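Local structure of NADH kinase POS5, mitochondrial (Saccharomyces cerevisiae, 3AFO) at residues 13-19 / 110-116; 35-41 / 165-169; 277-281 / 321-327. The protein phosphorylates NADH and, with about twofold lower preference, NAD(+) at the expense of ATP in mitochondria, supplying the cell with the reductant NADPH. All coordinates share one frame. Where two conformers were deposited one is given. Residues are numbered along the deposited sequence.

Contacts 1 and 2, centres about 17 Å apart, touch: Asp116 O packs 3.3 Å from Trp37 CH2. Both set a mostly irregular N-terminal segment (3-10 turn and loop in contact 1, strand end and loop in contact 2) against a helix flanking the parallel sheet. Contact 2 is the core member, five of its six touching residues buried and mostly apolar. Contact 1 is partly buried and relies on an arginine, a serine and two waters. Contact 3, its centre about 31 and 32 Å from those of contacts 1 and 2, joins two loops of the beta-sandwich part. Also partly buried, it gathers three backbone groups and a threonine hydroxyl round one water, with no helix involved.

Contact 1: residues 13-19 / 110-116; sequences VNNLRSS and DIVNRTD
This contact sets a loop across helix 108-114 of the alpha/beta domain, whose parallel five-stranded sheet includes strand 43-48. Residues 13-15 form a 3-10 turn, closed by Leu16 N to Val13 O at 2.9 Å, and 16-19 then run extended. CA register: Asn14-Asp110 6.2 Å, Val13-Ile111 6.5 Å, Ser19-Arg114 4.3 Å. Arg114 (chi1 m, chi2 and chi3 t) reaches back to the turn, donating from NE to Leu16 O at 3.0 Å and weakly from NH1 to Asp110 O at 3.3 Å. Asn14 CA lies over one guanidinium face. Val13, rotamer p, places CG1 3.6 Å from Asp110 CB and 4.1 Å from Ile111 CG1. Water 1 joins Asn14 N (2.8 Å) to Asp110 OD2 (2.7 Å). Beyond the helix in sequence, Asp116 OD2 accepts from Asn43 N, on that strand. Water 2 donates to Ser19 OG (2.7 Å), Val112 O (2.5 Å) and Thr115 O (2.6 Å). Ser19, rotamer m, grips Asn113 O twice, through N at 2.9 Å and OG at a very short 2.4 Å.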
loop_
_atom_site.group_PDB
_atom_site.type_symbol
_atom_site.label_atom_id
_atom_site.label_comp_id
_atom_site.label_asym_id
_atom_site.label_seq_id
_atom_site.Cartn_x
_atom_site.Cartn_y
_atom_site.Cartn_z
ATOM N N VAL A 13 -30.243 28.497 30.318
ATOM C CA VAL A 13 -30.584 27.094 30.086
ATOM C C VAL A 13 -30.868 26.336 31.396
ATOM O O VAL A 13 -31.579 25.326 31.396
ATOM C CB VAL A 13 -29.532 26.364 29.189
ATOM C CG1 VAL A 13 -28.194 26.231 29.898
ATOM C CG2 VAL A 13 -30.059 25.017 28.733
ATOM N N ASN A 14 -30.341 26.830 32.514
ATOM C CA ASN A 14 -30.668 26.222 33.807
ATOM C C ASN A 14 -32.150 26.339 34.179
ATOM O O ASN A 14 -32.582 25.750 35.161
ATOM C CB ASN A 14 -29.774 26.757 34.936
ATOM C CG ASN A 14 -30.015 28.220 35.234
ATOM O OD1 ASN A 14 -31.139 28.711 35.152
ATOM N ND2 ASN A 14 -28.953 28.926 35.597
ATOM N N ASN A 15 -32.921 27.096 33.397
ATOM C CA ASN A 15 -34.382 27.127 33.543
ATOM C C ASN A 15 -35.031 25.826 33.079
ATOM O O ASN A 15 -36.211 25.588 33.354
ATOM C CB ASN A 15 -35.005 28.287 32.757
ATOM C CG ASN A 15 -34.650 29.652 33.326
ATOM O OD1 ASN A 15 -33.977 29.768 34.357
ATOM N ND2 ASN A 15 -35.103 30.698 32.647
ATOM N N LEU A 16 -34.265 24.998 32.365
ATOM C CA LEU A 16 -34.771 23.729 31.839
ATOM C C LEU A 16 -34.459 22.558 32.767
ATOM O O LEU A 16 -33.533 22.627 33.576
ATOM C CB LEU A 16 -34.207 23.449 30.436
ATOM C CG LEU A 16 -34.403 24.524 29.360
ATOM C CD1 LEU A 16 -33.790 24.083 28.031
ATOM C CD2 LEU A 16 -35.888 24.883 29.187
ATOM N N ARG A 17 -35.242 21.490 32.616
ATOM C CA ARG A 17 -35.122 20.269 33.406
ATOM C C ARG A 17 -33.935 19.429 32.953
ATOM O O ARG A 17 -33.525 19.503 31.797
ATOM C CB ARG A 17 -36.396 19.422 33.276
ATOM C CG ARG A 17 -37.721 20.171 33.480
ATOM C CD ARG A 17 -37.998 20.476 34.941
ATOM N NE ARG A 17 -38.273 19.278 35.733
ATOM C CZ ARG A 17 -39.139 19.239 36.748
ATOM N NH1 ARG A 17 -39.832 20.319 37.078
ATOM N NH2 ARG A 17 -39.316 18.114 37.422
ATOM N N SER A 18 -33.409 18.621 33.872
ATOM C CA SER A 18 -32.337 17.658 33.593
ATOM C C SER A 18 -32.655 16.721 32.433
ATOM O O SER A 18 -33.819 16.409 32.179
ATOM C CB SER A 18 -32.048 16.826 34.848
ATOM O OG SER A 18 -31.404 17.612 35.832
ATOM N N SER A 19 -31.605 16.263 31.748
ATOM C CA SER A 19 -31.723 15.367 30.589
ATOM C C SER A 19 -32.584 14.142 30.846
ATOM O O SER A 19 -32.550 13.552 31.926
ATOM C CB SER A 19 -30.345 14.882 30.132
ATOM O OG SER A 19 -29.394 15.922 30.167
ATOM N N ASP A 110 -23.816 23.502 32.000
ATOM C CA ASP A 110 -25.258 23.732 32.059
ATOM C C ASP A 110 -25.980 23.097 30.865
ATOM O O ASP A 110 -27.029 22.481 31.030
ATOM C CB ASP A 110 -25.561 25.239 32.118
ATOM C CG ASP A 110 -25.383 25.837 33.516
ATOM O OD1 ASP A 110 -24.562 25.334 34.316
ATOM O OD2 ASP A 110 -26.083 26.830 33.813
ATOM N N ILE A 111 -25.415 23.250 29.666
ATOM C CA ILE A 111 -26.027 22.697 28.455
ATOM C C ILE A 111 -25.985 21.171 28.475
ATOM O O ILE A 111 -26.996 20.502 28.234
ATOM C CB ILE A 111 -25.346 23.240 27.170
ATOM C CG1 ILE A 111 -25.625 24.739 27.013
ATOM C CG2 ILE A 111 -25.796 22.446 25.935
ATOM C CD1 ILE A 111 -25.015 25.369 25.772
ATOM N N VAL A 112 -24.808 20.639 28.797
ATOM C CA VAL A 112 -24.551 19.205 28.831
ATOM C C VAL A 112 -25.565 18.426 29.694
ATOM O O VAL A 112 -26.042 17.355 29.292
ATOM C CB VAL A 112 -23.081 18.946 29.282
ATOM C CG1 VAL A 112 -22.866 17.519 29.708
ATOM C CG2 VAL A 112 -22.112 19.326 28.161
ATOM N N ASN A 113 -25.896 18.986 30.854
ATOM C CA ASN A 113 -26.816 18.380 31.829
ATOM C C ASN A 113 -28.271 18.310 31.399
ATOM O O ASN A 113 -29.056 17.531 31.956
ATOM C CB ASN A 113 -26.770 19.156 33.152
ATOM C CG ASN A 113 -25.428 19.077 33.832
ATOM O OD1 ASN A 113 -25.030 20.005 34.545
ATOM N ND2 ASN A 113 -24.711 17.966 33.621
ATOM N N ARG A 114 -28.637 19.132 30.422
ATOM C CA ARG A 114 -30.042 19.315 30.083
ATOM C C ARG A 114 -30.441 18.875 28.679
ATOM O O ARG A 114 -31.619 18.803 28.361
ATOM C CB ARG A 114 -30.461 20.752 30.386
ATOM C CG ARG A 114 -30.593 20.967 31.890
ATOM C CD ARG A 114 -30.433 22.402 32.281
ATOM N NE ARG A 114 -30.558 22.556 33.728
ATOM C CZ ARG A 114 -29.531 22.693 34.560
ATOM N NH1 ARG A 114 -28.280 22.700 34.102
ATOM N NH2 ARG A 114 -29.759 22.823 35.859
ATOM N N THR A 115 -29.454 18.542 27.853
ATOM C CA THR A 115 -29.711 18.113 26.477
ATOM C C THR A 115 -30.335 16.714 26.349
ATOM O O THR A 115 -29.759 15.731 26.805
ATOM C CB THR A 115 -28.404 18.198 25.644
ATOM O OG1 THR A 115 -27.943 19.557 25.610
ATOM C CG2 THR A 115 -28.640 17.716 24.229
ATOM N N ASP A 116 -31.504 16.623 25.720
ATOM C CA ASP A 116 -32.098 15.329 25.360
ATOM C C ASP A 116 -31.566 14.840 24.006
ATOM O O ASP A 116 -31.461 13.634 23.759
ATOM C CB ASP A 116 -33.630 15.411 25.259
ATOM C CG ASP A 116 -34.303 15.960 26.532
ATOM O OD1 ASP A 116 -33.652 16.010 27.608
ATOM O OD2 ASP A 116 -35.499 16.339 26.429
HETATM O O HOH W 1 -27.972 28.317 32.664
HETATM O O HOH W 2 -27.541 15.608 28.217
#

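Contact 2: residues 35-41 / 165-169; sequences LIWQNPL and FQEVI
Residues 35-41 leave strand 33-36 and make a U-shaped loop: the backbone is extended at Leu35 and Ile36, helical at Gln38 (phi/psi -72/-56) and extended again from Asn39 to Leu41. Opposite lies the last turn of helix 161-169, where Ile169 N bonds to Phe165 O at 2.9 Å. The two arms meet it at CA separations of 7.4 Å for Leu35-Val168 and 6.0 Å for Leu41-Ile169. Leu35, Trp37 and Leu41 all direct CA-to-CB toward the helix. Trp37 (chi1 m, chi2 102°) donates from NE1 to Val168 O at 2.9 Å and 146°, with the carbonyl near the ring plane, while its CZ2 packs 4.2 Å from Val168 CG1. Leu41 (t, p) inserts CD2 3.7 Å from Ile169 CB and 3.9 Å from Phe165 CZ; Leu35 CD2 meets Val168 CG1 at 4.1 Å. Water 3 donates to Leu35 O (2.8 Å) and Val168 O (2.7 Å), and water 4 accepts from Leu41 N (3.0 Å) and donates to Ile169 O (2.7 Å). Carbonyls of the last turn have no further helical NH to accept from, so Val168 O takes Trp37 NE1 and water 3, and Ile169 O takes water 4. The contact joins the end of strand 33-36, paired with strand 174-186 in the antiparallel sheet, to helix 161-169 on the parallel sheet, where Leu41 and Phe165 rest on Leu117 of strand 117-122 and Phe165 stacks edge-to-face with Tyr70.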
loop_
_atom_site.group_PDB
_atom_site.type_symbol
_atom_site.label_atom_id
_atom_site.label_comp_id
_atom_site.label_asym_id
_atom_site.label_seq_id
_atom_site.Cartn_x
_atom_site.Cartn_y
_atom_site.Cartn_z
ATOM N N LEU A 35 -34.627 4.171 19.000
ATOM C CA LEU A 35 -34.603 5.278 19.947
ATOM C C LEU A 35 -36.026 5.541 20.474
ATOM O O LEU A 35 -36.877 6.068 19.763
ATOM C CB LEU A 35 -34.010 6.533 19.291
ATOM C CG LEU A 35 -34.013 7.881 20.034
ATOM C CD1 LEU A 35 -33.270 7.813 21.339
ATOM C CD2 LEU A 35 -33.426 8.979 19.170
ATOM N N ILE A 36 -36.275 5.144 21.715
ATOM C CA ILE A 36 -37.601 5.292 22.318
ATOM C C ILE A 36 -37.468 6.163 23.557
ATOM O O ILE A 36 -36.731 5.834 24.492
ATOM C CB ILE A 36 -38.272 3.908 22.611
ATOM C CG1 ILE A 36 -38.430 3.119 21.304
ATOM C CG2 ILE A 36 -39.659 4.085 23.267
ATOM C CD1 ILE A 36 -38.675 1.636 21.472
ATOM N N TRP A 37 -38.155 7.299 23.530
ATOM C CA TRP A 37 -38.089 8.270 24.606
ATOM C C TRP A 37 -38.920 7.796 25.799
ATOM O O TRP A 37 -40.126 7.583 25.670
ATOM C CB TRP A 37 -38.571 9.637 24.107
ATOM C CG TRP A 37 -37.750 10.162 22.950
ATOM C CD1 TRP A 37 -38.090 10.159 21.626
ATOM C CD2 TRP A 37 -36.445 10.745 23.026
ATOM N NE1 TRP A 37 -37.077 10.707 20.869
ATOM C CE2 TRP A 37 -36.058 11.080 21.707
ATOM C CE3 TRP A 37 -35.567 11.025 24.082
ATOM C CZ2 TRP A 37 -34.830 11.677 21.418
ATOM C CZ3 TRP A 37 -34.350 11.618 23.794
ATOM C CH2 TRP A 37 -33.991 11.937 22.474
ATOM N N GLN A 38 -38.269 7.601 26.945
ATOM C CA GLN A 38 -39.004 7.265 28.171
ATOM C C GLN A 38 -39.776 8.491 28.679
ATOM O O GLN A 38 -40.993 8.424 28.845
ATOM C CB GLN A 38 -38.106 6.660 29.253
ATOM C CG GLN A 38 -38.925 5.975 30.358
ATOM C CD GLN A 38 -38.082 5.273 31.404
ATOM O OE1 GLN A 38 -37.215 5.878 32.045
ATOM N NE2 GLN A 38 -38.351 3.989 31.602
ATOM N N ASN A 39 -39.067 9.598 28.913
ATOM C CA ASN A 39 -39.707 10.910 29.043
ATOM C C ASN A 39 -39.751 11.528 27.647
ATOM O O ASN A 39 -38.793 11.378 26.892
ATOM C CB ASN A 39 -38.914 11.862 29.958
ATOM C CG ASN A 39 -38.260 11.165 31.143
ATOM O OD1 ASN A 39 -38.652 10.071 31.542
ATOM N ND2 ASN A 39 -37.254 11.811 31.714
ATOM N N PRO A 40 -40.851 12.227 27.298
ATOM C CA PRO A 40 -40.941 12.864 25.974
ATOM C C PRO A 40 -39.757 13.788 25.649
ATOM O O PRO A 40 -39.195 14.427 26.542
ATOM C CB PRO A 40 -42.246 13.665 26.059
ATOM C CG PRO A 40 -43.083 12.906 27.073
ATOM C CD PRO A 40 -42.081 12.436 28.095
ATOM N N LEU A 41 -39.375 13.830 24.377
ATOM C CA LEU A 41 -38.290 14.702 23.917
ATOM C C LEU A 41 -38.688 16.168 24.066
ATOM O O LEU A 41 -39.728 16.578 23.553
ATOM C CB LEU A 41 -37.962 14.396 22.446
ATOM C CG LEU A 41 -37.116 15.382 21.637
ATOM C CD1 LEU A 41 -35.750 15.574 22.269
ATOM C CD2 LEU A 41 -36.986 14.930 20.190
ATOM N N PHE A 165 -37.102 14.764 11.879
ATOM C CA PHE A 165 -37.383 15.156 13.266
ATOM C C PHE A 165 -38.688 14.537 13.799
ATOM O O PHE A 165 -38.737 14.090 14.954
ATOM C CB PHE A 165 -37.354 16.678 13.475
ATOM C CG PHE A 165 -37.480 17.078 14.922
ATOM C CD1 PHE A 165 -36.375 17.041 15.767
ATOM C CD2 PHE A 165 -38.719 17.449 15.452
ATOM C CE1 PHE A 165 -36.494 17.370 17.106
ATOM C CE2 PHE A 165 -38.848 17.780 16.793
ATOM C CZ PHE A 165 -37.737 17.751 17.625
ATOM N N GLN A 166 -39.710 14.515 12.942
ATOM C CA GLN A 166 -41.005 13.860 13.199
ATOM C C GLN A 166 -40.821 12.403 13.660
ATOM O O GLN A 166 -41.390 11.981 14.666
ATOM C CB GLN A 166 -41.862 13.910 11.922
ATOM C CG GLN A 166 -43.371 13.706 12.106
ATOM C CD GLN A 166 -44.158 13.965 10.824
ATOM O OE1 GLN A 166 -44.095 13.184 9.867
ATOM N NE2 GLN A 166 -44.908 15.064 10.803
ATOM N N GLU A 167 -40.006 11.654 12.923
ATOM C CA GLU A 167 -39.727 10.237 13.222
ATOM C C GLU A 167 -38.978 10.087 14.538
ATOM O O GLU A 167 -39.254 9.166 15.325
ATOM C CB GLU A 167 -38.931 9.573 12.087
ATOM C CG GLU A 167 -39.686 9.444 10.758
ATOM C CD GLU A 167 -41.081 8.826 10.913
ATOM O OE1 GLU A 167 -41.192 7.685 11.413
ATOM O OE2 GLU A 167 -42.072 9.489 10.535
ATOM N N VAL A 168 -38.039 11.003 14.775
ATOM C CA VAL A 168 -37.213 10.969 15.965
ATOM C C VAL A 168 -38.069 11.197 17.213
ATOM O O VAL A 168 -38.067 10.367 18.113
ATOM C CB VAL A 168 -36.041 11.979 15.888
ATOM C CG1 VAL A 168 -35.327 12.101 17.242
ATOM C CG2 VAL A 168 -35.036 11.573 14.775
ATOM N N ILE A 169 -38.810 12.305 17.247
ATOM C CA ILE A 169 -39.610 12.673 18.422
ATOM C C ILE A 169 -40.743 11.667 18.721
ATOM O O ILE A 169 -41.109 11.461 19.874
ATOM C CB ILE A 169 -40.119 14.162 18.327
ATOM C CG1 ILE A 169 -40.745 14.630 19.650
ATOM C CG2 ILE A 169 -41.051 14.378 17.118
ATOM C CD1 ILE A 169 -40.742 16.159 19.821
HETATM O O HOH W 3 -36.957 7.979 17.695
HETATM O O HOH W 4 -40.985 12.329 22.402
#

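Contact 3: residues 277-281 / 321-327; sequences PHSSH and NEVGTIY
Ser279, His278 and His281 bury most of the 277-281 side of this loop-to-loop contact in the beta-sandwich part of the enzyme. Their segment passes from strand 274-277 of one antiparallel sheet to strand 282-286 of another, through a type I turn from Pro277 to Ser280. Ser280 closes the turn with N and OG on Pro277 O, at 3.1 and 2.9 Å. The partner loop follows strand 316-321, which pairs antiparallel with 282-286. Ser279 lies closest, CA 3.9 Å from Thr325 CA. Ser279 O accepts from Ile326 N at 2.8 Å and 162°, and a CA-H...O contact from Thr325 CA at 3.4 Å; Ser279 CA in turn makes such a contact with Gly324 O, at 3.4 Å. Ser279 CB packs 3.6 Å from Ile326 CD1. His278 (chi1 81°, chi2 99°) lays its ring beside the loop, CE1 3.8 Å from Gly324 O. Gly324 has phi/psi 92/9, and a CB there would lie 2.5 Å from His278 CE1, so both backbone and neighbour call for glycine. His281 (chi1 t) meets Tyr327 rim to rim, His281 CD2 3.8 Å from Tyr327 CE1 and the planes at 64°. Pro277 and Ile326 also pack on Ser253 and Ser30 of a second subunit. Water 5 donates to His278 O (2.9 Å) and Ser280 O (2.6 Å) and accepts from Asn321 N (2.8 Å) and Thr325 OG1 (2.6 Å). With one direct hydrogen bond and a four-coordinated water, the polar links between the loops run largely through main-chain groups and the Thr325 hydroxyl, and no salt bridge joins the segments.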
loop_
_atom_site.group_PDB
_atom_site.type_symbol
_atom_site.label_atom_id
_atom_site.label_comp_id
_atom_site.label_asym_id
_atom_site.label_seq_id
_atom_site.Cartn_x
_atom_site.Cartn_y
_atom_site.Cartn_z
ATOM N N PRO A 277 -7.796 -5.439 19.457
ATOM C CA PRO A 277 -9.015 -5.672 20.218
ATOM C C PRO A 277 -9.499 -4.402 20.901
ATOM O O PRO A 277 -8.676 -3.571 21.313
ATOM C CB PRO A 277 -8.556 -6.650 21.307
ATOM C CG PRO A 277 -7.377 -7.280 20.775
ATOM C CD PRO A 277 -6.684 -6.247 19.982
ATOM N N HIS A 278 -10.813 -4.263 21.055
ATOM C CA HIS A 278 -11.372 -3.104 21.751
ATOM C C HIS A 278 -10.913 -3.056 23.213
ATOM O O HIS A 278 -10.877 -1.992 23.819
ATOM C CB HIS A 278 -12.907 -3.090 21.655
ATOM C CG HIS A 278 -13.577 -3.994 22.634
ATOM N ND1 HIS A 278 -14.110 -3.537 23.825
ATOM C CD2 HIS A 278 -13.765 -5.335 22.625
ATOM C CE1 HIS A 278 -14.614 -4.559 24.496
ATOM N NE2 HIS A 278 -14.420 -5.660 23.790
ATOM N N SER A 279 -10.527 -4.219 23.741
ATOM C CA SER A 279 -10.064 -4.383 25.122
ATOM C C SER A 279 -8.620 -3.930 25.374
ATOM O O SER A 279 -8.161 -3.920 26.525
ATOM C CB SER A 279 -10.216 -5.855 25.524
ATOM O OG SER A 279 -9.521 -6.710 24.599
ATOM N N SER A 280 -7.908 -3.558 24.308
ATOM C CA SER A 280 -6.473 -3.220 24.367
ATOM C C SER A 280 -6.134 -2.024 25.249
ATOM O O SER A 280 -6.922 -1.105 25.372
ATOM C CB SER A 280 -5.942 -2.927 22.965
ATOM O OG SER A 280 -5.967 -4.087 22.171
ATOM N N HIS A 281 -4.937 -2.057 25.828
ATOM C CA HIS A 281 -4.383 -0.972 26.618
ATOM C C HIS A 281 -3.167 -0.490 25.833
ATOM O O HIS A 281 -2.223 -1.252 25.596
ATOM C CB HIS A 281 -3.975 -1.513 27.996
ATOM C CG HIS A 281 -3.305 -0.508 28.880
ATOM N ND1 HIS A 281 -1.944 -0.278 28.847
ATOM C CD2 HIS A 281 -3.804 0.320 29.831
ATOM C CE1 HIS A 281 -1.636 0.652 29.737
ATOM N NE2 HIS A 281 -2.747 1.031 30.349
ATOM N N ASN A 321 -10.428 2.062 25.057
ATOM C CA ASN A 321 -11.838 2.221 24.757
ATOM C C ASN A 321 -12.565 2.667 26.022
ATOM O O ASN A 321 -12.137 2.335 27.133
ATOM C CB ASN A 321 -12.414 0.885 24.282
ATOM C CG ASN A 321 -13.699 1.049 23.506
ATOM O OD1 ASN A 321 -14.686 0.360 23.762
ATOM N ND2 ASN A 321 -13.696 1.969 22.552
ATOM N N GLU A 322 -13.644 3.430 25.853
ATOM C CA GLU A 322 -14.498 3.857 26.968
ATOM C C GLU A 322 -14.911 2.689 27.887
ATOM O O GLU A 322 -14.854 2.791 29.124
ATOM C CB GLU A 322 -15.733 4.555 26.410
ATOM C CG GLU A 322 -16.502 5.358 27.424
ATOM C CD GLU A 322 -17.847 5.810 26.903
ATOM O OE1 GLU A 322 -18.084 5.699 25.673
ATOM O OE2 GLU A 322 -18.665 6.279 27.729
ATOM N N VAL A 323 -15.310 1.577 27.279
ATOM C CA VAL A 323 -15.681 0.377 28.046
ATOM C C VAL A 323 -14.979 -0.887 27.544
ATOM O O VAL A 323 -14.672 -1.007 26.355
ATOM C CB VAL A 323 -17.215 0.136 28.049
ATOM C CG1 VAL A 323 -17.926 1.134 28.982
ATOM C CG2 VAL A 323 -17.783 0.199 26.628
ATOM N N GLY A 324 -14.721 -1.818 28.466
ATOM C CA GLY A 324 -14.289 -3.171 28.121
ATOM C C GLY A 324 -12.797 -3.427 28.049
ATOM O O GLY A 324 -12.384 -4.490 27.593
ATOM N N THR A 325 -11.986 -2.462 28.492
ATOM C CA THR A 325 -10.531 -2.642 28.553
ATOM C C THR A 325 -10.188 -3.819 29.475
ATOM O O THR A 325 -10.773 -3.957 30.558
ATOM C CB THR A 325 -9.804 -1.370 29.052
ATOM O OG1 THR A 325 -10.196 -0.235 28.261
ATOM C CG2 THR A 325 -8.280 -1.544 28.985
ATOM N N ILE A 326 -9.268 -4.674 29.026
ATOM C CA ILE A 326 -8.717 -5.735 29.873
ATOM C C ILE A 326 -7.328 -5.295 30.303
ATOM O O ILE A 326 -6.476 -4.982 29.463
ATOM C CB ILE A 326 -8.660 -7.114 29.155
ATOM C CG1 ILE A 326 -10.068 -7.631 28.857
ATOM C CG2 ILE A 326 -7.893 -8.148 29.999
ATOM C CD1 ILE A 326 -10.117 -8.717 27.783
ATOM N N TYR A 327 -7.117 -5.238 31.617
ATOM C CA TYR A 327 -5.833 -4.818 32.165
ATOM C C TYR A 327 -5.043 -6.039 32.616
ATOM O O TYR A 327 -5.217 -6.504 33.736
ATOM C CB TYR A 327 -6.030 -3.853 33.350
ATOM C CG TYR A 327 -6.739 -2.563 33.000
ATOM C CD1 TYR A 327 -6.023 -1.457 32.547
ATOM C CD2 TYR A 327 -8.124 -2.448 33.129
ATOM C CE1 TYR A 327 -6.667 -0.274 32.222
ATOM C CE2 TYR A 327 -8.782 -1.262 32.806
ATOM C CZ TYR A 327 -8.043 -0.180 32.358
ATOM O OH TYR A 327 -8.674 0.998 32.031
HETATM O O HOH W 5 -9.412 -0.496 25.753
#